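Local coordinates for protein polyprenyl synthetase (Nonlabens dokdonensis, PDB 6KD7) that probably acts as a magnesium-dependent prenyltransferase, a geranylgeranyl pyrophosphate synthase that builds isoprenoid diphosphates, at residues Met110-Met113 with Ala114-Phe118. Sequence-based numbering, arbitrary orientation.
Sequences MLIM and AYRLF
Leu111 and Tyr115, one turn apart near the C-terminal end of helix 100-116, lie side by side in the largely helical fold of the FPP/GGPP synthase family, where this helix helps form the interface with a second subunit. The backbone holds the turn by successive i to i+4 hydrogen bonds. Ala114 N reaches Met110 O at 2.9 Å, Tyr115 N reaches Leu111 O, and Arg116 N reaches Ile112 O at 3.1 Å. The next bond, from Leu117 N to Met113 O, is weak, with an N-H...O angle of only 127°, and Leu117 N also bonds to Ala114 O at 3.0 Å, so that it faces two carbonyl oxygens.

Apolar packing across the turn rests on the Leu111-Tyr115 pair. With CG of Leu111 set opposite the backbone N (chi1 179°), the leucine branch runs alongside the phenol ring, and its CD1 lies 3.8 Å from Tyr115 CE2. Ile112 CA sits at the edge of the same ring, near its plane. Beyond the turn, Tyr115 OH is hydrogen-bonded to Ser134 OG and the ring meets Phe133 edge-to-face, both on helix 123-150. Across the interface with the second subunit it stacks on Tyr115 of that subunit, while Leu111 packs on Leu111 of the same neighbour. On other sides of the helix, Met110 and Met113 touch helix 25-35, and Leu117 rests on Ile66 of helix 58-82.

Aliphatic carbons also approach the carbonyl oxygens. Leu117 CD1 comes 3.5 Å from Met113 O, and Arg116 CG, placed anti to its own carbonyl carbon by chi1 (-51°), lies 3.0 Å from Ile112 O.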
loop_
_atom_site.group_PDB
_atom_site.type_symbol
_atom_site.label_atom_id
_atom_site.label_comp_id
_atom_site.label_asym_id
_atom_site.label_seq_id
_atom_site.Cartn_x
_atom_site.Cartn_y
_atom_site.Cartn_z
ATOM N N MET A 110 -1.314 -8.207 -31.249
ATOM C CA MET A 110 -2.478 -7.861 -32.094
ATOM C C MET A 110 -2.032 -6.836 -33.130
ATOM O O MET A 110 -2.495 -6.948 -34.284
ATOM C CB MET A 110 -3.670 -7.346 -31.273
ATOM C CG MET A 110 -4.329 -8.473 -30.470
ATOM S SD MET A 110 -5.731 -7.857 -29.501
ATOM C CE MET A 110 -6.823 -7.496 -30.865
ATOM N N LEU A 111 -1.237 -5.820 -32.762
ATOM C CA LEU A 111 -0.741 -4.864 -33.789
ATOM C C LEU A 111 -0.020 -5.614 -34.935
ATOM O O LEU A 111 -0.277 -5.330 -36.130
ATOM C CB LEU A 111 0.154 -3.811 -33.173
ATOM C CG LEU A 111 0.743 -2.789 -34.139
ATOM C CD1 LEU A 111 -0.351 -2.130 -34.986
ATOM C CD2 LEU A 111 1.499 -1.717 -33.349
ATOM N N ILE A 112 0.768 -6.602 -34.593
ATOM C CA ILE A 112 1.587 -7.351 -35.577
ATOM C C ILE A 112 0.634 -8.217 -36.421
ATOM O O ILE A 112 0.821 -8.283 -37.634
ATOM C CB ILE A 112 2.670 -8.175 -34.855
ATOM C CG1 ILE A 112 3.673 -7.293 -34.092
ATOM C CG2 ILE A 112 3.401 -9.059 -35.834
ATOM C CD1 ILE A 112 4.432 -8.089 -32.982
ATOM N N MET A 113 -0.353 -8.857 -35.802
ATOM C CA MET A 113 -1.347 -9.694 -36.518
ATOM C C MET A 113 -2.118 -8.827 -37.524
ATOM O O MET A 113 -2.433 -9.318 -38.645
ATOM C CB MET A 113 -2.309 -10.326 -35.513
ATOM C CG MET A 113 -1.641 -11.353 -34.641
ATOM S SD MET A 113 -2.696 -11.795 -33.217
ATOM C CE MET A 113 -3.878 -12.869 -34.018
ATOM N N ALA A 114 -2.405 -7.580 -37.164
ATOM C CA ALA A 114 -3.089 -6.659 -38.073
ATOM C C ALA A 114 -2.229 -6.513 -39.331
ATOM O O ALA A 114 -2.762 -6.635 -40.445
ATOM C CB ALA A 114 -3.325 -5.330 -37.423
ATOM N N TYR A 115 -0.948 -6.177 -39.161
ATOM C CA TYR A 115 -0.030 -5.965 -40.310
ATOM C C TYR A 115 -0.054 -7.217 -41.185
ATOM O O TYR A 115 -0.077 -7.082 -42.383
ATOM C CB TYR A 115 1.387 -5.645 -39.852
ATOM C CG TYR A 115 1.622 -4.205 -39.515
ATOM C CD1 TYR A 115 1.871 -3.298 -40.521
ATOM C CD2 TYR A 115 1.704 -3.757 -38.205
ATOM C CE1 TYR A 115 2.098 -1.962 -40.260
ATOM C CE2 TYR A 115 1.964 -2.423 -37.925
ATOM C CZ TYR A 115 2.182 -1.526 -38.958
ATOM O OH TYR A 115 2.443 -0.209 -38.786
ATOM N N ARG A 116 -0.040 -8.387 -40.573
ATOM C CA ARG A 116 0.037 -9.657 -41.329
ATOM C C ARG A 116 -1.195 -9.890 -42.206
ATOM O O ARG A 116 -1.084 -10.654 -43.142
ATOM C CB ARG A 116 0.300 -10.811 -40.370
ATOM C CG ARG A 116 1.480 -10.551 -39.454
ATOM C CD ARG A 116 2.368 -11.755 -39.384
ATOM N NE ARG A 116 1.718 -12.957 -38.914
ATOM C CZ ARG A 116 2.159 -14.163 -39.211
ATOM N NH1 ARG A 116 1.548 -15.230 -38.743
ATOM N NH2 ARG A 116 3.213 -14.295 -39.985
ATOM N N LEU A 117 -2.327 -9.294 -41.858
ATOM C CA LEU A 117 -3.583 -9.509 -42.602
ATOM C C LEU A 117 -3.509 -8.800 -43.970
ATOM O O LEU A 117 -4.400 -9.044 -44.787
ATOM C CB LEU A 117 -4.770 -9.054 -41.724
ATOM C CG LEU A 117 -5.210 -10.099 -40.681
ATOM C CD1 LEU A 117 -5.875 -9.449 -39.488
ATOM C CD2 LEU A 117 -6.149 -11.144 -41.270
ATOM N N PHE A 118 -2.518 -7.938 -44.216
ATOM C CA PHE A 118 -2.312 -7.299 -45.531
ATOM C C PHE A 118 -1.608 -8.271 -46.504
ATOM O O PHE A 118 -1.587 -7.982 -47.677
ATOM C CB PHE A 118 -1.532 -6.001 -45.398
ATOM C CG PHE A 118 -2.232 -4.972 -44.581
ATOM C CD1 PHE A 118 -3.591 -4.786 -44.690
ATOM C CD2 PHE A 118 -1.542 -4.158 -43.706
ATOM C CE1 PHE A 118 -4.252 -3.832 -43.935
ATOM C CE2 PHE A 118 -2.214 -3.229 -42.924
ATOM C CZ PHE A 118 -3.570 -3.062 -43.040
#